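Local coordinates for protein MJ1225 (Methanocaldococcus jannaschii, PDB 3LFZ) that binds adenine nucleotides through its four CBS repeats and is probably an archaeal relative of the AMPK gamma subunit that senses cellular energy state, at residues A[53-58]-A[194-199]; A[35-40]-A[49-54]; A[166-171]-A[219-224]. All blocks are in the same frame, centred on the assembly; numbering follows the deposited sequence.

Interaction 1: A[53-58]-A[194-199]; sequences TSMDIV and ITSTDF. With ATP (adenosine-5'-triphosphate), chain B; ATP (adenosine-5'-triphosphate), chain D.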
# COMPACT_ATOMS: atom_id res chain seq x y z
N THR A 53 3.66 -4.39 -5.63
CA THR A 53 2.66 -3.52 -5.04
C THR A 53 2.75 -2.14 -5.67
O THR A 53 3.63 -1.87 -6.48
CB THR A 53 2.83 -3.38 -3.50
OG1 THR A 53 3.98 -2.58 -3.20
CG2 THR A 53 2.96 -4.74 -2.83
N SER A 54 1.82 -1.27 -5.27
CA SER A 54 1.81 0.11 -5.73
C SER A 54 3.08 0.83 -5.30
O SER A 54 3.52 1.77 -5.98
CB SER A 54 0.58 0.85 -5.21
OG SER A 54 0.61 0.97 -3.80
N MET A 55 3.68 0.40 -4.19
CA MET A 55 4.94 0.97 -3.72
C MET A 55 6.10 0.69 -4.68
O MET A 55 6.96 1.55 -4.87
CB MET A 55 5.28 0.49 -2.31
CG MET A 55 4.81 1.42 -1.21
SD MET A 55 5.74 2.97 -1.12
CE MET A 55 4.63 4.09 -1.95
N ASP A 56 6.11 -0.49 -5.30
CA ASP A 56 7.10 -0.80 -6.33
C ASP A 56 6.91 0.07 -7.57
O ASP A 56 7.89 0.43 -8.23
CB ASP A 56 7.03 -2.27 -6.72
CG ASP A 56 7.34 -3.19 -5.56
OD1 ASP A 56 8.42 -3.03 -4.96
OD2 ASP A 56 6.51 -4.07 -5.26
N ILE A 57 5.66 0.39 -7.89
CA ILE A 57 5.37 1.29 -9.00
C ILE A 57 5.84 2.71 -8.66
O ILE A 57 6.40 3.40 -9.51
CB ILE A 57 3.87 1.28 -9.40
CG1 ILE A 57 3.39 -0.14 -9.75
CG2 ILE A 57 3.61 2.26 -10.56
CD1 ILE A 57 4.13 -0.83 -10.91
N VAL A 58 5.64 3.13 -7.41
CA VAL A 58 6.08 4.45 -6.96
C VAL A 58 7.62 4.59 -6.97
O VAL A 58 8.16 5.68 -7.21
CB VAL A 58 5.44 4.82 -5.60
CG1 VAL A 58 6.10 6.04 -4.97
CG2 VAL A 58 3.94 5.06 -5.77
N ILE A 194 -2.46 11.91 0.70
CA ILE A 194 -1.97 11.40 -0.57
C ILE A 194 -1.39 10.01 -0.30
O ILE A 194 -0.69 9.81 0.69
CB ILE A 194 -0.90 12.34 -1.21
CG1 ILE A 194 -0.57 11.91 -2.64
CG2 ILE A 194 0.38 12.43 -0.36
CD1 ILE A 194 -1.63 12.28 -3.67
N THR A 195 -1.71 9.06 -1.17
CA THR A 195 -1.22 7.69 -0.99
C THR A 195 -0.61 7.16 -2.28
O THR A 195 -0.76 7.78 -3.33
CB THR A 195 -2.32 6.72 -0.49
OG1 THR A 195 -3.08 6.24 -1.60
CG2 THR A 195 -3.25 7.40 0.52
N SER A 196 0.08 6.02 -2.20
CA SER A 196 0.69 5.41 -3.38
C SER A 196 -0.35 5.03 -4.44
O SER A 196 -0.07 5.07 -5.64
CB SER A 196 1.56 4.20 -3.01
OG SER A 196 0.80 3.18 -2.40
N THR A 197 -1.56 4.69 -3.98
CA THR A 197 -2.69 4.39 -4.85
C THR A 197 -3.07 5.58 -5.75
O THR A 197 -3.42 5.40 -6.92
CB THR A 197 -3.92 3.93 -4.02
OG1 THR A 197 -3.63 2.67 -3.40
CG2 THR A 197 -5.16 3.77 -4.90
N ASP A 198 -2.99 6.78 -5.19
CA ASP A 198 -3.24 8.01 -5.94
C ASP A 198 -2.28 8.18 -7.11
O ASP A 198 -2.67 8.67 -8.18
CB ASP A 198 -3.15 9.23 -5.03
CG ASP A 198 -4.25 9.27 -3.99
OD1 ASP A 198 -5.42 9.02 -4.35
OD2 ASP A 198 -3.95 9.55 -2.81
N PHE A 199 -1.03 7.78 -6.91
CA PHE A 199 0.00 7.88 -7.94
C PHE A 199 -0.30 6.90 -9.09
O PHE A 199 -0.07 7.22 -10.25
CB PHE A 199 1.41 7.66 -7.35
CG PHE A 199 1.89 8.78 -6.42
CD1 PHE A 199 1.15 9.95 -6.25
CD2 PHE A 199 3.10 8.66 -5.75
CE1 PHE A 199 1.59 10.97 -5.40
CE2 PHE A 199 3.57 9.68 -4.91
CZ PHE A 199 2.81 10.83 -4.73
PG ATP B . 1.00 -1.77 3.90
O1G ATP B . 1.54 -0.25 3.89
O2G ATP B . 1.21 -2.42 5.22
O3G ATP B . -0.58 -1.62 3.55
PB ATP B . 3.09 -3.34 2.66
O1B ATP B . 4.10 -2.70 3.53
O2B ATP B . 2.76 -4.77 2.86
O3B ATP B . 1.70 -2.49 2.62
PA ATP B . 3.84 -1.85 0.39
O1A ATP B . 2.81 -1.69 -0.65
O2A ATP B . 4.08 -0.77 1.37
O3A ATP B . 3.57 -3.24 1.13
O5' ATP B . 5.22 -2.19 -0.37
C5' ATP B . 6.52 -1.95 0.19
C4' ATP B . 7.53 -2.97 -0.37
O4' ATP B . 7.27 -4.23 0.30
C3' ATP B . 7.32 -3.21 -1.88
O3' ATP B . 8.59 -3.28 -2.53
C2' ATP B . 6.60 -4.57 -1.92
O2' ATP B . 6.91 -5.28 -3.12
C1' ATP B . 7.20 -5.27 -0.70
N9 ATP B . 6.30 -6.33 -0.18
C8 ATP B . 5.00 -6.22 0.11
N7 ATP B . 4.54 -7.38 0.56
C5 ATP B . 5.55 -8.25 0.57
C6 ATP B . 5.69 -9.58 0.93
N6 ATP B . 4.65 -10.29 1.39
N1 ATP B . 6.89 -10.17 0.81
C2 ATP B . 7.94 -9.50 0.36
N3 ATP B . 7.84 -8.22 0.01
C4 ATP B . 6.67 -7.58 0.10
PG ATP D . -6.10 -0.66 0.25
O1G ATP D . -4.61 -1.22 0.53
O2G ATP D . -6.25 -0.18 -1.15
O3G ATP D . -7.04 -1.94 0.52
PB ATP D . -5.34 1.53 1.78
O1B ATP D . -5.37 1.68 3.25
O2B ATP D . -4.08 1.13 1.13
O3B ATP D . -6.47 0.48 1.34
PA ATP D . -5.10 3.41 -0.26
O1A ATP D . -3.72 3.87 0.03
O2A ATP D . -5.30 2.36 -1.28
O3A ATP D . -5.80 2.93 1.12
O5' ATP D . -5.98 4.68 -0.64
C5' ATP D . -7.09 4.58 -1.55
C4' ATP D . -7.78 5.94 -1.69
O4' ATP D . -8.32 6.33 -0.40
C3' ATP D . -6.73 6.99 -2.07
O3' ATP D . -7.26 7.87 -3.07
C2' ATP D . -6.48 7.75 -0.77
O2' ATP D . -6.15 9.12 -1.04
C1' ATP D . -7.83 7.64 -0.06
N9 ATP D . -7.63 7.67 1.42
C8 ATP D . -6.75 6.95 2.11
N7 ATP D . -6.86 7.23 3.41
C5 ATP D . -7.82 8.14 3.54
C6 ATP D . -8.37 8.80 4.63
N6 ATP D . -7.93 8.57 5.86
N1 ATP D . -9.37 9.69 4.42
C2 ATP D . -9.82 9.93 3.19
N3 ATP D . -9.31 9.31 2.14
C4 ATP D . -8.32 8.42 2.28
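S54 and S196 bring the two backbones closest, with CA atoms 5.9 Å apart, at the point where each segment leaves a strand and starts to coil. Both turns begin in the same way. T53 and T195 sit at the N-cap positions, and each closes a capping box with the aspartate three residues on: T53 N donates to D56 OD2, and T195 N to D198 OD2.

The serines meet head-on, S54 OG lying 2.6 Å from S196 OG in a hydrogen bond that either hydroxyl could donate. Each OG is tucked between its own backbone N and carbonyl carbon (chi1 66° for S54, 62° for S196), which turns the two hydroxyls to one another. R180 NE also bonds S196 OG. Beside this pair the bent chain of M55 lays its methyl next to S196 CB. One helical turn further, V58 CG2 reaches the edge of the F199 ring, near its plane, 3.7 Å from CD2, and the same methyl also touches S196 CB.

The N-terminal ends of the two helices hold two nucleotides. D198 OD1 takes O3' of the chain D ATP at 2.5 Å, while T197 OG1 gives a 2.7 Å bond to its O2A; D56 faces the ribose hydroxyls of the chain B ATP in the matching way. The short hydroxyl pair, with R180 NE as a second partner of S196 OG, thus gives two buried polar atoms their bonds and joins the first CBS repeat to the third beside the two ATP sites.

Interaction 2: A[35-40]-A[49-54]; sequences YRRLPV and VGIITS. With ATP (adenosine-5'-triphosphate), chain B.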
# COMPACT_ATOMS: atom_id res chain seq x y z
N TYR A 35 -6.98 -4.15 -6.43
CA TYR A 35 -6.00 -4.79 -5.57
C TYR A 35 -4.66 -4.15 -5.77
O TYR A 35 -4.07 -4.22 -6.86
CB TYR A 35 -5.93 -6.29 -5.83
CG TYR A 35 -7.21 -7.00 -5.45
CD1 TYR A 35 -7.77 -6.81 -4.19
CD2 TYR A 35 -7.85 -7.85 -6.35
CE1 TYR A 35 -8.95 -7.45 -3.83
CE2 TYR A 35 -9.03 -8.50 -6.00
CZ TYR A 35 -9.57 -8.29 -4.74
OH TYR A 35 -10.74 -8.93 -4.38
N ARG A 36 -4.17 -3.50 -4.72
CA ARG A 36 -2.90 -2.81 -4.82
C ARG A 36 -1.71 -3.72 -4.47
O ARG A 36 -0.60 -3.23 -4.23
CB ARG A 36 -2.93 -1.51 -4.01
CG ARG A 36 -3.25 -0.26 -4.86
CD ARG A 36 -4.70 -0.19 -5.37
NE ARG A 36 -4.79 0.45 -6.69
CZ ARG A 36 -5.86 1.07 -7.17
NH1 ARG A 36 -6.98 1.16 -6.44
NH2 ARG A 36 -5.83 1.62 -8.38
N ARG A 37 -1.93 -5.04 -4.47
CA ARG A 37 -0.89 -6.03 -4.18
C ARG A 37 -1.05 -7.30 -5.02
O ARG A 37 -2.03 -8.03 -4.86
CB ARG A 37 -0.88 -6.36 -2.68
CG ARG A 37 0.24 -7.30 -2.23
CD ARG A 37 -0.03 -7.87 -0.84
NE ARG A 37 -0.44 -6.83 0.11
CZ ARG A 37 0.38 -6.17 0.92
NH1 ARG A 37 1.68 -6.43 0.92
NH2 ARG A 37 -0.10 -5.25 1.74
N LEU A 38 -0.08 -7.56 -5.90
CA LEU A 38 -0.15 -8.68 -6.84
C LEU A 38 1.01 -9.67 -6.70
O LEU A 38 2.16 -9.32 -6.99
CB LEU A 38 -0.19 -8.18 -8.29
CG LEU A 38 -1.31 -7.25 -8.78
CD1 LEU A 38 -1.03 -6.85 -10.22
CD2 LEU A 38 -2.68 -7.91 -8.67
N PRO A 39 0.71 -10.90 -6.26
CA PRO A 39 1.68 -12.00 -6.27
C PRO A 39 2.10 -12.32 -7.70
O PRO A 39 1.26 -12.37 -8.60
CB PRO A 39 0.90 -13.18 -5.68
CG PRO A 39 -0.23 -12.56 -4.93
CD PRO A 39 -0.58 -11.32 -5.69
N VAL A 40 3.40 -12.51 -7.90
CA VAL A 40 3.91 -12.94 -9.19
C VAL A 40 4.17 -14.44 -9.09
O VAL A 40 4.90 -14.90 -8.20
CB VAL A 40 5.18 -12.17 -9.61
CG1 VAL A 40 5.57 -12.53 -11.03
CG2 VAL A 40 4.95 -10.66 -9.50
N VAL A 49 6.90 -16.53 -7.08
CA VAL A 49 8.28 -16.18 -7.38
C VAL A 49 8.54 -14.70 -7.14
O VAL A 49 9.68 -14.25 -7.17
CB VAL A 49 8.69 -16.57 -8.84
CG1 VAL A 49 8.55 -18.07 -9.06
CG2 VAL A 49 7.89 -15.77 -9.87
N GLY A 50 7.47 -13.95 -6.89
CA GLY A 50 7.58 -12.51 -6.68
C GLY A 50 6.30 -11.88 -6.17
O GLY A 50 5.27 -12.54 -6.02
N ILE A 51 6.38 -10.58 -5.89
CA ILE A 51 5.23 -9.78 -5.51
C ILE A 51 5.47 -8.35 -5.99
O ILE A 51 6.61 -7.88 -6.01
CB ILE A 51 4.96 -9.84 -3.96
CG1 ILE A 51 3.59 -9.23 -3.62
CG2 ILE A 51 6.10 -9.21 -3.15
CD1 ILE A 51 2.98 -9.79 -2.33
N ILE A 52 4.41 -7.69 -6.43
CA ILE A 52 4.50 -6.30 -6.86
C ILE A 52 3.33 -5.50 -6.29
O ILE A 52 2.17 -5.90 -6.41
CB ILE A 52 4.60 -6.17 -8.41
CG1 ILE A 52 4.80 -4.70 -8.79
CG2 ILE A 52 3.39 -6.79 -9.12
CD1 ILE A 52 5.65 -4.50 -10.00
N THR A 53 3.66 -4.39 -5.63
CA THR A 53 2.66 -3.52 -5.04
C THR A 53 2.75 -2.14 -5.67
O THR A 53 3.63 -1.87 -6.48
CB THR A 53 2.83 -3.38 -3.50
OG1 THR A 53 3.98 -2.58 -3.20
CG2 THR A 53 2.96 -4.74 -2.83
N SER A 54 1.82 -1.27 -5.27
CA SER A 54 1.81 0.11 -5.73
C SER A 54 3.08 0.83 -5.30
O SER A 54 3.52 1.77 -5.98
CB SER A 54 0.58 0.85 -5.21
OG SER A 54 0.61 0.97 -3.80
PG ATP B . 1.00 -1.77 3.90
O1G ATP B . 1.54 -0.25 3.89
O2G ATP B . 1.21 -2.42 5.22
O3G ATP B . -0.58 -1.62 3.55
PB ATP B . 3.09 -3.34 2.66
O1B ATP B . 4.10 -2.70 3.53
O2B ATP B . 2.76 -4.77 2.86
O3B ATP B . 1.70 -2.49 2.62
PA ATP B . 3.84 -1.85 0.39
O1A ATP B . 2.81 -1.69 -0.65
O2A ATP B . 4.08 -0.77 1.37
O3A ATP B . 3.57 -3.24 1.13
O5' ATP B . 5.22 -2.19 -0.37
C5' ATP B . 6.52 -1.95 0.19
C4' ATP B . 7.53 -2.97 -0.37
O4' ATP B . 7.27 -4.23 0.30
C3' ATP B . 7.32 -3.21 -1.88
O3' ATP B . 8.59 -3.28 -2.53
C2' ATP B . 6.60 -4.57 -1.92
O2' ATP B . 6.91 -5.28 -3.12
C1' ATP B . 7.20 -5.27 -0.70
N9 ATP B . 6.30 -6.33 -0.18
C8 ATP B . 5.00 -6.22 0.11
N7 ATP B . 4.54 -7.38 0.56
C5 ATP B . 5.55 -8.25 0.57
C6 ATP B . 5.69 -9.58 0.93
N6 ATP B . 4.65 -10.29 1.39
N1 ATP B . 6.89 -10.17 0.81
C2 ATP B . 7.94 -9.50 0.36
N3 ATP B . 7.84 -8.22 0.01
C4 ATP B . 6.67 -7.58 0.10
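V40 O is gripped twice, by V49 N at 2.8 Å and by G50 N at 3.0 Å. Two consecutive residues facing one make a classic beta bulge. In return V40 N donates to G50 O. Past the bulge the antiparallel pairing is regular: L38 and I52 exchange two backbone bonds, and S54 N closes the end on R36 O.

One side of the hairpin carries V40, L38 and I52, where I52 CG2 rests 3.9 Å from L38 CB and M30 of helix 23-33 packs against L38. The other side carries R37, I51 and T53 and faces the ATP of chain B. R37 runs alongside T53, its CG 3.7 Å from I51 CD1; CG anti to the backbone N (chi1 -175°) and a bend at chi3 bring the edge of the guanidinium to the phosphates. O2B lies in its plane, held by NH1 at 2.8 Å and by NH2 at 3.1 Å, a forked grip that fixes the group's rotation. I51 CG2 lies 3.7 Å from adenine C4. T53 OG1 lies 2.9 Å from ATP O1A, with O5' also within reach. Hairpin, arginine and threonine together form one wall of a CBS nucleotide site.

Interaction 3: A[166-171]-A[219-224]; sequences RLKDVA and EITNVR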
# COMPACT_ATOMS: atom_id res chain seq x y z
N ARG A 166 6.28 18.33 -5.22
CA ARG A 166 6.18 17.64 -6.51
C ARG A 166 6.09 16.13 -6.30
O ARG A 166 6.65 15.60 -5.33
CB ARG A 166 7.37 18.00 -7.42
CG ARG A 166 7.51 19.50 -7.75
CD ARG A 166 8.75 19.76 -8.63
NE ARG A 166 9.07 21.18 -8.79
CZ ARG A 166 9.86 21.88 -7.98
NH1 ARG A 166 10.42 21.30 -6.92
NH2 ARG A 166 10.10 23.16 -8.22
N LEU A 167 5.39 15.44 -7.20
CA LEU A 167 5.17 14.00 -7.08
C LEU A 167 6.48 13.23 -7.00
O LEU A 167 6.60 12.29 -6.21
CB LEU A 167 4.32 13.48 -8.25
CG LEU A 167 3.94 11.99 -8.34
CD1 LEU A 167 2.64 11.81 -9.10
CD2 LEU A 167 5.04 11.14 -8.97
N LYS A 168 7.45 13.64 -7.81
CA LYS A 168 8.77 13.01 -7.81
C LYS A 168 9.43 13.04 -6.42
O LYS A 168 10.13 12.10 -6.05
CB LYS A 168 9.67 13.61 -8.91
CG LYS A 168 10.11 15.06 -8.68
CD LYS A 168 10.47 15.75 -9.99
CE LYS A 168 11.57 16.79 -9.79
NZ LYS A 168 11.46 17.55 -8.51
N ASP A 169 9.18 14.11 -5.66
CA ASP A 169 9.72 14.26 -4.30
C ASP A 169 8.94 13.49 -3.24
O ASP A 169 9.54 12.90 -2.33
CB ASP A 169 9.79 15.73 -3.89
CG ASP A 169 10.88 16.49 -4.63
OD1 ASP A 169 12.06 16.11 -4.51
OD2 ASP A 169 10.55 17.48 -5.31
N VAL A 170 7.62 13.51 -3.34
CA VAL A 170 6.77 12.76 -2.41
C VAL A 170 7.03 11.26 -2.57
O VAL A 170 7.05 10.52 -1.59
CB VAL A 170 5.27 13.09 -2.62
CG1 VAL A 170 4.39 12.23 -1.73
CG2 VAL A 170 5.02 14.57 -2.35
N ALA A 171 7.26 10.84 -3.82
CA ALA A 171 7.58 9.46 -4.15
C ALA A 171 8.86 8.97 -3.45
O ALA A 171 8.90 7.85 -2.96
CB ALA A 171 7.71 9.29 -5.66
N GLU A 219 6.28 15.76 -16.86
CA GLU A 219 5.12 16.52 -16.40
C GLU A 219 4.21 15.72 -15.48
O GLU A 219 3.47 16.31 -14.68
CB GLU A 219 4.34 17.11 -17.58
CG GLU A 219 5.02 18.29 -18.27
CD GLU A 219 5.18 19.51 -17.38
OE1 GLU A 219 6.32 20.00 -17.23
OE2 GLU A 219 4.16 19.99 -16.83
N ILE A 220 4.25 14.39 -15.58
CA ILE A 220 3.54 13.53 -14.64
C ILE A 220 4.20 13.59 -13.26
O ILE A 220 3.52 13.79 -12.26
CB ILE A 220 3.45 12.06 -15.13
CG1 ILE A 220 2.72 12.00 -16.48
CG2 ILE A 220 2.72 11.19 -14.10
CD1 ILE A 220 2.96 10.72 -17.25
N THR A 221 5.52 13.43 -13.21
CA THR A 221 6.22 13.45 -11.92
C THR A 221 6.39 14.87 -11.36
O THR A 221 6.84 15.03 -10.22
CB THR A 221 7.56 12.68 -11.95
OG1 THR A 221 8.47 13.32 -12.86
CG2 THR A 221 7.35 11.23 -12.38
N ASN A 222 6.02 15.87 -12.15
CA ASN A 222 6.06 17.27 -11.72
C ASN A 222 4.77 17.78 -11.09
O ASN A 222 4.75 18.89 -10.54
CB ASN A 222 6.46 18.18 -12.88
CG ASN A 222 7.96 18.21 -13.12
OD1 ASN A 222 8.74 18.47 -12.20
ND2 ASN A 222 8.37 17.95 -14.35
N VAL A 223 3.70 16.99 -11.17
CA VAL A 223 2.42 17.38 -10.60
C VAL A 223 2.60 17.62 -9.10
O VAL A 223 3.28 16.85 -8.42
CB VAL A 223 1.31 16.32 -10.81
CG1 VAL A 223 -0.07 16.92 -10.51
CG2 VAL A 223 1.33 15.81 -12.23
N ARG A 224 2.01 18.70 -8.62
CA ARG A 224 2.07 19.03 -7.20
C ARG A 224 0.92 18.36 -6.46
O ARG A 224 -0.12 18.06 -7.06
CB ARG A 224 2.09 20.54 -7.01
CG ARG A 224 3.35 21.19 -7.58
CD ARG A 224 3.42 22.68 -7.33
NE ARG A 224 4.54 23.29 -8.05
CZ ARG A 224 5.74 23.54 -7.53
NH1 ARG A 224 6.01 23.24 -6.26
NH2 ARG A 224 6.68 24.09 -8.28
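The N-terminal turn of helix 167-177, the helix that precedes the strand pair in the third CBS repeat, is where R166, L167 and K168 meet the segment T221-R224. R166 is the N-cap residue, and the first two backbone N-H groups of the helix find acceptors in that segment. L167 N donates to V223 O at 2.8 Å, almost in line with the carbonyl. K168 N donates to T221 O, also at 2.8 Å, but in the carbonyl plane and on a lone pair. A CA-H...O contact from R166 CA to V223 O sits next to them, and R166 and R224 form a single backbone bridge.

L167 points into the contact and crosses T221 at about a right angle. Its two methyls press on successive residues: CD1 lies 3.8 Å from I220 O, and CD2 is 4.1 Å from T221 CG2. Beyond L167 lie F199 and L202 of helix 196-203 and M225 of helix 225-228, so the contact joins helix 167-177 to the segment between helices 206-213 and 225-228.

On the more open flank, K168 CB packs 3.8 Å from T221 CB, while its amine bends back to D169 in a weak salt bridge. N222 OD1 lies against aliphatic carbon, 3.8 Å from R166 CD and 3.9 Å from K168 CD. R166 and R224 are both extended from CG to NE and run side by side, their guanidinium planes 51° apart. R166 CG sits over one face of the R224 group, toward its rim. R166 NH2 comes to 3.5 Å from R224 NH2, a like-charge approach; R224 NH1 is bonded to G164 O.

Overall arrangement
From the N terminus, interaction 2 closes first, a short hairpin of strands 37-41 and 48-53. Its second strand runs straight into interaction 1 through T53 and S54, which both contacts share along with the ATP of chain B. Interaction 1 is completed only 136 residues later, at 194-199, joining the first CBS repeat to the third. Before it closes, interaction 3 opens at 166-171 and ends later at 219-224, so the two cross, while interactions 2 and 3 follow in series without touching. F199 packs on L167 and V170, and V58 on A171, carrying contact from the nucleotide side out to the connection after helix 206-213.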